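Local coordinates for SusD superfamily protein (Parabacteroides distasonis, PDB 3OTN) that probably binds carbohydrate or other nutrients at the outer membrane, as a member of the SusD family of glycan-binding proteins, at residues 28-33 and 249-254; 96-101 and 140-145; 299-304 and 415-420. All coordinates share one frame; numbering follows the deposited sequence.

Contact 1 (28-33 and 249-254). With EDO (1,2-ethanediol), chain K.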
loop_
_atom_site.group_PDB
_atom_site.type_symbol
_atom_site.label_atom_id
_atom_site.label_comp_id
_atom_site.label_asym_id
_atom_site.label_seq_id
_atom_site.Cartn_x
_atom_site.Cartn_y
_atom_site.Cartn_z
ATOM N N LEU A 28 -3.988 5.405 15.365
ATOM C CA LEU A 28 -3.601 4.195 16.098
ATOM C C LEU A 28 -3.709 2.944 15.256
ATOM O O LEU A 28 -2.800 2.115 15.243
ATOM C CB LEU A 28 -4.440 4.025 17.370
ATOM C CG LEU A 28 -4.216 5.061 18.466
ATOM C CD1 LEU A 28 -5.203 4.793 19.628
ATOM C CD2 LEU A 28 -2.753 5.066 18.896
ATOM N N LYS A 29 -4.804 2.836 14.511
ATOM C CA LYS A 29 -5.040 1.628 13.722
ATOM C C LYS A 29 -4.364 1.679 12.342
ATOM O O LYS A 29 -4.573 0.786 11.519
ATOM C CB LYS A 29 -6.539 1.271 13.691
ATOM C CG LYS A 29 -7.036 0.678 15.031
ATOM C CD LYS A 29 -6.483 -0.741 15.197
ATOM C CE LYS A 29 -7.007 -1.455 16.397
ATOM N NZ LYS A 29 -6.579 -0.786 17.575
ATOM N N ASN A 30 -3.503 2.678 12.105
ATOM C CA ASN A 30 -2.539 2.617 10.994
ATOM C C ASN A 30 -1.566 1.406 11.041
ATOM O O ASN A 30 -0.879 1.113 10.048
ATOM C CB ASN A 30 -1.702 3.914 10.902
ATOM C CG ASN A 30 -2.478 5.112 10.355
ATOM O OD1 ASN A 30 -3.736 5.188 10.406
ATOM N ND2 ASN A 30 -1.732 6.096 9.888
ATOM N N THR A 31 -1.479 0.753 12.194
ATOM C CA THR A 31 -0.795 -0.509 12.339
ATOM C C THR A 31 -1.285 -1.521 11.319
ATOM O O THR A 31 -0.495 -2.311 10.822
ATOM C CB THR A 31 -0.974 -1.098 13.736
ATOM O OG1 THR A 31 -2.383 -1.211 13.995
ATOM C CG2 THR A 31 -0.293 -0.222 14.792
ATOM N N VAL A 32 -2.550 -1.449 10.922
ATOM C CA VAL A 32 -3.097 -2.443 9.962
ATOM C C VAL A 32 -2.372 -2.473 8.607
ATOM O O VAL A 32 -2.340 -3.516 7.937
ATOM C CB VAL A 32 -4.632 -2.255 9.730
ATOM C CG1 VAL A 32 -4.907 -1.034 8.833
ATOM C CG2 VAL A 32 -5.240 -3.509 9.143
ATOM N N PHE A 33 -1.772 -1.348 8.207
ATOM C CA PHE A 33 -1.122 -1.246 6.891
ATOM C C PHE A 33 0.212 -2.007 6.861
ATOM O O PHE A 33 0.753 -2.253 5.772
ATOM C CB PHE A 33 -0.948 0.221 6.440
ATOM C CG PHE A 33 -2.236 1.014 6.469
ATOM C CD1 PHE A 33 -3.360 0.549 5.793
ATOM C CD2 PHE A 33 -2.330 2.206 7.167
ATOM C CE1 PHE A 33 -4.578 1.240 5.854
ATOM C CE2 PHE A 33 -3.541 2.904 7.235
ATOM C CZ PHE A 33 -4.666 2.399 6.594
ATOM N N PHE A 249 8.508 10.707 0.506
ATOM C CA PHE A 249 7.485 10.124 1.363
ATOM C C PHE A 249 6.433 11.153 1.773
ATOM O O PHE A 249 6.748 12.207 2.325
ATOM C CB PHE A 249 8.071 9.423 2.570
ATOM C CG PHE A 249 9.069 8.328 2.224
ATOM C CD1 PHE A 249 8.768 7.347 1.287
ATOM C CD2 PHE A 249 10.328 8.319 2.824
ATOM C CE1 PHE A 249 9.695 6.342 0.977
ATOM C CE2 PHE A 249 11.243 7.338 2.543
ATOM C CZ PHE A 249 10.939 6.336 1.617
ATOM N N ILE A 250 5.177 10.799 1.518
ATOM C CA ILE A 250 4.007 11.679 1.744
ATOM C C ILE A 250 3.228 11.201 2.965
ATOM O O ILE A 250 2.917 12.002 3.870
ATOM C CB ILE A 250 3.094 11.713 0.475
ATOM C CG1 ILE A 250 3.860 12.302 -0.707
ATOM C CG2 ILE A 250 1.833 12.590 0.714
ATOM C CD1 ILE A 250 3.160 12.092 -2.042
ATOM N N TYR A 251 2.928 9.913 3.008
ATOM C CA TYR A 251 2.317 9.314 4.205
ATOM C C TYR A 251 2.872 7.901 4.436
ATOM O O TYR A 251 2.959 7.110 3.509
ATOM C CB TYR A 251 0.777 9.325 4.061
ATOM C CG TYR A 251 0.118 9.143 5.385
ATOM C CD1 TYR A 251 0.108 10.176 6.315
ATOM C CD2 TYR A 251 -0.440 7.917 5.744
ATOM C CE1 TYR A 251 -0.465 9.999 7.587
ATOM C CE2 TYR A 251 -1.025 7.726 7.010
ATOM C CZ TYR A 251 -1.023 8.750 7.924
ATOM O OH TYR A 251 -1.574 8.547 9.153
ATOM N N GLN A 252 3.218 7.585 5.678
ATOM C CA GLN A 252 3.858 6.339 5.982
ATOM C C GLN A 252 3.351 5.769 7.297
ATOM O O GLN A 252 2.939 6.496 8.187
ATOM C CB GLN A 252 5.377 6.578 6.145
ATOM C CG GLN A 252 6.110 7.082 4.904
ATOM C CD GLN A 252 7.591 6.878 5.000
ATOM O OE1 GLN A 252 8.270 7.570 5.771
ATOM N NE2 GLN A 252 8.122 5.925 4.213
ATOM N N VAL A 253 3.483 4.459 7.435
ATOM C CA VAL A 253 3.401 3.803 8.712
ATOM C C VAL A 253 4.713 4.067 9.459
ATOM O O VAL A 253 5.799 3.908 8.886
ATOM C CB VAL A 253 3.196 2.310 8.585
ATOM C CG1 VAL A 253 3.077 1.717 9.958
ATOM C CG2 VAL A 253 1.882 1.993 7.785
ATOM N N GLN A 254 4.613 4.459 10.726
ATOM C CA GLN A 254 5.782 4.908 11.518
ATOM C C GLN A 254 6.360 3.770 12.338
ATOM O O GLN A 254 5.649 3.104 13.122
ATOM C CB GLN A 254 5.434 6.062 12.464
ATOM C CG GLN A 254 4.737 7.279 11.774
ATOM C CD GLN A 254 5.607 7.947 10.737
ATOM O OE1 GLN A 254 5.186 8.204 9.585
ATOM N NE2 GLN A 254 6.814 8.204 11.105
HETATM C C1 EDO K . 1.426 3.797 12.942
HETATM O O1 EDO K . 2.110 4.715 12.045
HETATM C C2 EDO K . 2.383 3.237 14.005
HETATM O O2 EDO K . 3.159 2.198 13.393
HETATM O O HOH W 1 0.758 6.504 10.467
#

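Contact 2 (96-101 and 140-145). With EDO (1,2-ethanediol), chain R; EDO (1,2-ethanediol), chain M.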
loop_
_atom_site.group_PDB
_atom_site.type_symbol
_atom_site.label_atom_id
_atom_site.label_comp_id
_atom_site.label_asym_id
_atom_site.label_seq_id
_atom_site.Cartn_x
_atom_site.Cartn_y
_atom_site.Cartn_z
ATOM N N ALA A 96 -13.793 10.512 17.580
ATOM C CA ALA A 96 -12.926 11.686 17.486
ATOM C C ALA A 96 -13.650 12.888 16.843
ATOM O O ALA A 96 -13.602 14.010 17.377
ATOM C CB ALA A 96 -11.634 11.324 16.668
ATOM N N LEU A 97 -14.345 12.654 15.725
ATOM C CA LEU A 97 -15.069 13.724 15.044
ATOM C C LEU A 97 -16.239 14.238 15.880
ATOM O O LEU A 97 -16.506 15.442 15.881
ATOM C CB LEU A 97 -15.524 13.311 13.649
ATOM C CG LEU A 97 -14.421 13.142 12.588
ATOM C CD1 LEU A 97 -14.910 12.402 11.311
ATOM C CD2 LEU A 97 -13.775 14.475 12.288
ATOM N N GLN A 98 -16.929 13.352 16.593
ATOM C CA GLN A 98 -18.041 13.788 17.461
ATOM C C GLN A 98 -17.502 14.666 18.579
ATOM O O GLN A 98 -18.003 15.760 18.794
ATOM C CB GLN A 98 -18.779 12.610 18.072
ATOM C CG GLN A 98 -19.976 13.020 18.938
ATOM C CD GLN A 98 -20.484 11.914 19.845
ATOM O OE1 GLN A 98 -19.772 11.442 20.739
ATOM N NE2 GLN A 98 -21.736 11.536 19.660
ATOM N N LYS A 99 -16.429 14.221 19.238
ATOM C CA LYS A 99 -15.867 14.988 20.353
ATOM C C LYS A 99 -15.181 16.291 19.910
ATOM O O LYS A 99 -15.356 17.345 20.557
ATOM C CB LYS A 99 -14.969 14.132 21.245
ATOM C CG LYS A 99 -15.683 12.922 21.946
ATOM C CD LYS A 99 -16.738 13.407 22.935
ATOM C CE LYS A 99 -17.266 12.304 23.878
ATOM N NZ LYS A 99 -18.657 12.681 24.282
ATOM N N LEU A 100 -14.446 16.254 18.802
ATOM C CA LEU A 100 -13.820 17.484 18.259
ATOM C C LEU A 100 -14.830 18.604 17.959
ATOM O O LEU A 100 -14.517 19.789 18.135
ATOM C CB LEU A 100 -12.947 17.193 17.037
ATOM C CG LEU A 100 -11.628 16.478 17.391
ATOM C CD1 LEU A 100 -10.980 15.851 16.139
ATOM C CD2 LEU A 100 -10.640 17.428 18.105
ATOM N N GLY A 101 -16.035 18.228 17.520
ATOM C CA GLY A 101 -17.112 19.175 17.248
ATOM C C GLY A 101 -17.717 19.821 18.476
ATOM O O GLY A 101 -18.429 20.799 18.349
ATOM N N THR A 140 -20.716 5.980 10.042
ATOM C CA THR A 140 -20.139 7.277 10.359
ATOM C C THR A 140 -20.638 7.805 11.695
ATOM O O THR A 140 -20.353 8.955 12.030
ATOM C CB THR A 140 -20.499 8.335 9.262
ATOM O OG1 THR A 140 -21.913 8.424 9.140
ATOM C CG2 THR A 140 -19.914 7.945 7.918
ATOM N N THR A 141 -21.385 7.007 12.455
ATOM C CA THR A 141 -21.901 7.456 13.744
ATOM C C THR A 141 -21.273 6.601 14.831
ATOM O O THR A 141 -20.866 5.471 14.580
ATOM C CB THR A 141 -23.466 7.404 13.822
ATOM O OG1 THR A 141 -23.904 6.084 14.118
ATOM C CG2 THR A 141 -24.094 7.838 12.527
ATOM N N VAL A 142 -21.192 7.155 16.041
ATOM C CA VAL A 142 -20.637 6.435 17.163
ATOM C C VAL A 142 -21.538 5.220 17.428
ATOM O O VAL A 142 -22.753 5.261 17.158
ATOM C CB VAL A 142 -20.435 7.355 18.408
ATOM C CG1 VAL A 142 -19.488 8.533 18.025
ATOM C CG2 VAL A 142 -21.770 7.850 18.952
ATOM N N GLN A 143 -20.929 4.135 17.908
ATOM C CA GLN A 143 -21.633 2.847 18.050
ATOM C C GLN A 143 -22.885 2.883 18.900
ATOM O O GLN A 143 -23.869 2.237 18.554
ATOM C CB GLN A 143 -20.696 1.748 18.567
ATOM C CG GLN A 143 -19.607 1.372 17.583
ATOM C CD GLN A 143 -18.761 0.199 18.062
ATOM O OE1 GLN A 143 -19.167 -0.564 18.946
ATOM N NE2 GLN A 143 -17.585 0.039 17.465
ATOM N N SER A 144 -22.851 3.630 20.003
ATOM C CA SER A 144 -24.015 3.762 20.886
ATOM C C SER A 144 -25.202 4.469 20.216
ATOM O O SER A 144 -26.329 4.312 20.656
ATOM C CB SER A 144 -23.646 4.474 22.216
ATOM O OG SER A 144 -23.322 5.867 22.054
ATOM N N GLU A 145 -24.950 5.228 19.151
ATOM C CA GLU A 145 -26.015 5.955 18.449
ATOM C C GLU A 145 -26.465 5.264 17.175
ATOM O O GLU A 145 -27.318 5.792 16.478
ATOM C CB GLU A 145 -25.575 7.385 18.157
ATOM C CG GLU A 145 -25.346 8.177 19.426
ATOM C CD GLU A 145 -24.885 9.599 19.169
ATOM O OE1 GLU A 145 -25.069 10.107 18.041
ATOM O OE2 GLU A 145 -24.334 10.207 20.113
HETATM C C1 EDO R . -18.934 11.366 13.474
HETATM O O1 EDO R . -19.706 11.129 14.643
HETATM C C2 EDO R . -19.817 11.992 12.404
HETATM O O2 EDO R . -19.328 11.654 11.102
HETATM C C1 EDO M . -17.590 0.972 13.614
HETATM O O1 EDO M . -18.311 1.442 14.766
HETATM C C2 EDO M . -16.530 -0.059 13.963
HETATM O O2 EDO M . -17.038 -1.283 14.520
#

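Contact 3 (299-304 and 415-420)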
loop_
_atom_site.group_PDB
_atom_site.type_symbol
_atom_site.label_atom_id
_atom_site.label_comp_id
_atom_site.label_asym_id
_atom_site.label_seq_id
_atom_site.Cartn_x
_atom_site.Cartn_y
_atom_site.Cartn_z
ATOM N N ASP A 299 18.259 -2.770 -16.819
ATOM C CA ASP A 299 17.538 -2.004 -15.765
ATOM C C ASP A 299 18.368 -1.980 -14.464
ATOM O O ASP A 299 18.780 -3.033 -13.952
ATOM C CB ASP A 299 16.164 -2.637 -15.538
ATOM C CG ASP A 299 15.176 -1.715 -14.833
ATOM O OD1 ASP A 299 15.525 -1.157 -13.792
ATOM O OD2 ASP A 299 14.017 -1.607 -15.298
ATOM N N LYS A 300 18.642 -0.790 -13.934
ATOM C CA LYS A 300 19.304 -0.676 -12.639
ATOM C C LYS A 300 18.584 -1.452 -11.523
ATOM O O LYS A 300 19.236 -1.985 -10.627
ATOM C CB LYS A 300 19.473 0.779 -12.234
ATOM C CG LYS A 300 20.242 0.984 -10.944
ATOM C CD LYS A 300 20.586 2.458 -10.716
ATOM C CE LYS A 300 21.357 2.690 -9.419
ATOM N NZ LYS A 300 21.774 4.086 -9.271
ATOM N N ARG A 301 17.252 -1.520 -11.571
ATOM C CA ARG A 301 16.485 -2.169 -10.507
ATOM C C ARG A 301 16.810 -3.652 -10.334
ATOM O O ARG A 301 16.678 -4.188 -9.213
ATOM C CB ARG A 301 14.976 -1.954 -10.724
ATOM C CG ARG A 301 14.583 -0.463 -10.519
ATOM C CD ARG A 301 13.254 -0.016 -11.085
ATOM N NE ARG A 301 13.138 -0.126 -12.537
ATOM C CZ ARG A 301 12.231 0.522 -13.274
ATOM N NH1 ARG A 301 11.303 1.310 -12.709
ATOM N NH2 ARG A 301 12.223 0.349 -14.590
ATOM N N THR A 302 17.253 -4.305 -11.420
ATOM C CA THR A 302 17.637 -5.721 -11.363
ATOM C C THR A 302 19.149 -5.947 -11.171
ATOM O O THR A 302 19.622 -7.087 -11.212
ATOM C CB THR A 302 17.124 -6.492 -12.613
ATOM O OG1 THR A 302 17.573 -5.804 -13.788
ATOM C CG2 THR A 302 15.595 -6.565 -12.581
ATOM N N GLU A 303 19.909 -4.887 -10.936
ATOM C CA GLU A 303 21.322 -5.055 -10.583
ATOM C C GLU A 303 21.407 -5.512 -9.130
ATOM O O GLU A 303 20.542 -5.171 -8.298
ATOM C CB GLU A 303 22.116 -3.774 -10.801
ATOM C CG GLU A 303 22.147 -3.354 -12.261
ATOM C CD GLU A 303 22.930 -2.065 -12.506
ATOM O OE1 GLU A 303 23.483 -1.481 -11.544
ATOM O OE2 GLU A 303 22.972 -1.641 -13.679
ATOM N N GLU A 304 22.435 -6.298 -8.848
ATOM C CA GLU A 304 22.604 -6.919 -7.539
ATOM C C GLU A 304 22.531 -5.872 -6.438
ATOM O O GLU A 304 23.224 -4.863 -6.495
ATOM C CB GLU A 304 23.946 -7.653 -7.455
ATOM C CG GLU A 304 24.224 -8.374 -6.119
ATOM C CD GLU A 304 23.240 -9.519 -5.808
ATOM O OE1 GLU A 304 22.675 -10.121 -6.736
ATOM O OE2 GLU A 304 23.102 -9.830 -4.606
ATOM N N TYR A 415 4.553 -1.329 -12.194
ATOM C CA TYR A 415 4.956 -2.671 -11.811
ATOM C C TYR A 415 6.439 -2.673 -11.390
ATOM O O TYR A 415 6.797 -3.174 -10.323
ATOM C CB TYR A 415 4.780 -3.675 -12.952
ATOM C CG TYR A 415 3.378 -4.273 -13.078
ATOM C CD1 TYR A 415 2.289 -3.497 -13.476
ATOM C CD2 TYR A 415 3.162 -5.629 -12.856
ATOM C CE1 TYR A 415 1.013 -4.054 -13.646
ATOM C CE2 TYR A 415 1.907 -6.187 -13.014
ATOM C CZ TYR A 415 0.846 -5.416 -13.417
ATOM O OH TYR A 415 -0.380 -6.001 -13.541
ATOM N N PHE A 416 7.281 -2.095 -12.233
ATOM C CA PHE A 416 8.714 -2.183 -12.035
ATOM C C PHE A 416 9.235 -1.338 -10.884
ATOM O O PHE A 416 10.142 -1.796 -10.172
ATOM C CB PHE A 416 9.479 -1.875 -13.303
ATOM C CG PHE A 416 9.193 -2.854 -14.460
ATOM C CD1 PHE A 416 9.191 -4.242 -14.260
ATOM C CD2 PHE A 416 8.982 -2.377 -15.731
ATOM C CE1 PHE A 416 8.945 -5.120 -15.336
ATOM C CE2 PHE A 416 8.741 -3.248 -16.810
ATOM C CZ PHE A 416 8.729 -4.616 -16.599
ATOM N N ASP A 417 8.718 -0.124 -10.731
ATOM C CA ASP A 417 9.210 0.814 -9.721
ATOM C C ASP A 417 8.540 0.645 -8.366
ATOM O O ASP A 417 9.193 0.815 -7.322
ATOM C CB ASP A 417 9.056 2.273 -10.178
ATOM C CG ASP A 417 10.292 3.101 -9.903
ATOM O OD1 ASP A 417 11.340 2.692 -10.439
ATOM O OD2 ASP A 417 10.227 4.116 -9.151
ATOM N N LEU A 418 7.244 0.331 -8.381
ATOM C CA LEU A 418 6.482 0.172 -7.141
ATOM C C LEU A 418 6.267 -1.280 -6.666
ATOM O O LEU A 418 5.434 -1.534 -5.796
ATOM C CB LEU A 418 5.134 0.888 -7.280
ATOM C CG LEU A 418 5.228 2.318 -7.855
ATOM C CD1 LEU A 418 3.825 2.896 -8.027
ATOM C CD2 LEU A 418 6.077 3.194 -6.927
ATOM N N CYS A 419 6.996 -2.242 -7.219
ATOM C CA CYS A 419 6.763 -3.628 -6.849
ATOM C C CYS A 419 6.935 -3.880 -5.354
ATOM O O CYS A 419 7.851 -3.346 -4.740
ATOM C CB CYS A 419 7.692 -4.575 -7.613
ATOM S SG CYS A 419 9.480 -4.159 -7.533
ATOM N N TYR A 420 6.053 -4.727 -4.818
ATOM C CA TYR A 420 6.079 -5.198 -3.448
ATOM C C TYR A 420 5.805 -4.108 -2.434
ATOM O O TYR A 420 6.181 -4.258 -1.268
ATOM C CB TYR A 420 7.381 -5.968 -3.151
ATOM C CG TYR A 420 7.620 -7.040 -4.230
ATOM C CD1 TYR A 420 6.700 -8.064 -4.420
ATOM C CD2 TYR A 420 8.710 -6.982 -5.073
ATOM C CE1 TYR A 420 6.879 -9.024 -5.416
ATOM C CE2 TYR A 420 8.895 -7.939 -6.092
ATOM C CZ TYR A 420 7.967 -8.953 -6.247
ATOM O OH TYR A 420 8.118 -9.925 -7.226
#

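Contact 1 (28-33 and 249-254)
V253 rests its CG2 methyl against the 3-10 segment 29-33, and this is the dry, closely fitted half of the contact. CG2 lies 3.6 Å from CB of F33 and 3.7 Å from the carbonyl O of N30, and it approaches the F33 ring at the edge, near the ring plane. A branched residue suits the place because its two methyls do different work. With CG1 anti to the backbone N (chi1 -178°), CG2 is left to meet the 3-10 segment, while CG1 borders a bound 1,2-ethanediol. Beyond V253, the F33 ring reaches L124 and Y128 of helix 108-133, placing the 3-10 segment between that helix and the strand, with helix 79-100 against V32.

Strand 249-253 is the middle member of a three-stranded antiparallel sheet, and a classic beta bulge, in which I250 and Y251 both face Y358, breaks its run. Y251, at the corner of the strand, points toward the 3-10 segment, and its ring packs edge-to-face with F120.

The polar half is hydrated, a water and the diol joining the side chains there. ND2 of N30 donates to OH of Y251 over 2.6 Å; the hydroxyl lies almost in the amide plane, yet the bond is bent, with an N-H...O angle of 134°. ND2 comes to the ring at its edge, near the ring plane, with the amide turned steeply to the ring. An asparagine is apt here because the same ND2 also donates to a water, 2.6 Å away, which in turn donates to the backbone O of Q252 and is hydrogen-bonded to O1 of the ethanediol. That diol, probably taken up from the crystallisation liquor, bridges the backbone of Q254: O1 accepts from N along a nearly straight bond (171°), and O2 donates to the carbonyl O over 2.7 Å.

Contact 2 (96-101 and 140-145)
Q98 and V142 supply the van der Waals part of this small surface contact, where the C-terminal part of helix 79-100 meets the loop that follows helix 108-133. The glutamine side chain runs across the valine at about a right angle. Its CD lies 4.0 Å from CG1 of V142, and its NE2 is 3.8 Å from CG2, so each methyl meets a different part of the amide end. Q98 has the length for this: the first torsion, -178°, sends CG straight away from the main-chain nitrogen, and the chain stays extended beyond it, carrying the amide out from the helix. V142 also touches L95 of the same helix.

The polar part is a single weak hydrogen bond, from NE2 of Q98 to OE2 of E145, 3.0 Å long and bent to 123°. The two side chains come from opposite directions, their amide and carboxylate planes 44° apart. E145 belongs to the short 3-10 segment 143-145, whose backbone bond from N of E145 to O of V142 ties the two loop partners together.

A 1,2-ethanediol, probably from the crystallisation liquor, packs beside CB of both L97 and Q98 and donates weakly to the carbonyl O of T140.

Long, flexible polar side chains suit such an exposed place, and one bent bond over light methyl contact suggests that this contact adds only modestly to holding the loop on the helix.

Contact 3 (299-304 and 415-420)
R301 sets one guanidinium face over CB of F416 and turns its edge toward D417, near the end of helix 403-418. CB of F416 sits over the centre of that face, 3.6 Å from CZ, while the phenyl ring is turned 53° from the guanidinium plane. At the edge, NH1 donates to OD1 of D417, a salt bridge of 2.7 Å. The oxygen is met on its anti side and lies tilted from the guanidinium plane; the bond is bent (141°). NH1 also donates to Q413.

D299 positions the arginine. Its carboxylate grips NE and NH2 side-on, with OD2 only 2.7 Å from NH2, and both oxygens use their syn lone pairs. OD1 also accepts from the backbone N of R301, 2.8 Å away, closing an Asx turn; one atom thus fixes both the backbone and the side chain. The bend at chi3 (-62°) swings NE and NH2 to D299 and NH1 to D417.

Farther out, R392 forms a salt bridge with OD2 of D417. Arginine suits this buried site because its flat, many-donor cation can serve two aspartates at once. The alternation of acids and arginines probably balances charge and favours ionised carboxylates, joining loop to helix through a salt-bridge network.

How the contacts relate
The three contacts are separate, with no atoms touching between them. Contact 1 lies deepest, about 10 Å from the centre of the chain, and joins a loop near the N-terminus to a strand more than 200 residues later. Contact 2 is nested inside the loop that contact 1 closes, its centre about 22 Å away, at the surface. Contact 3 follows in series, its centre about 23 Å from that of contact 1. Contacts 2 and 3 lie on opposite sides of the chain's centre, about 44 Å apart between centres. Near contact 3 an acetate lies about 4 Å from the F416 side chain; like the ethanediols it probably comes from the crystallisation liquor, and none of these molecules establishes a carbohydrate site.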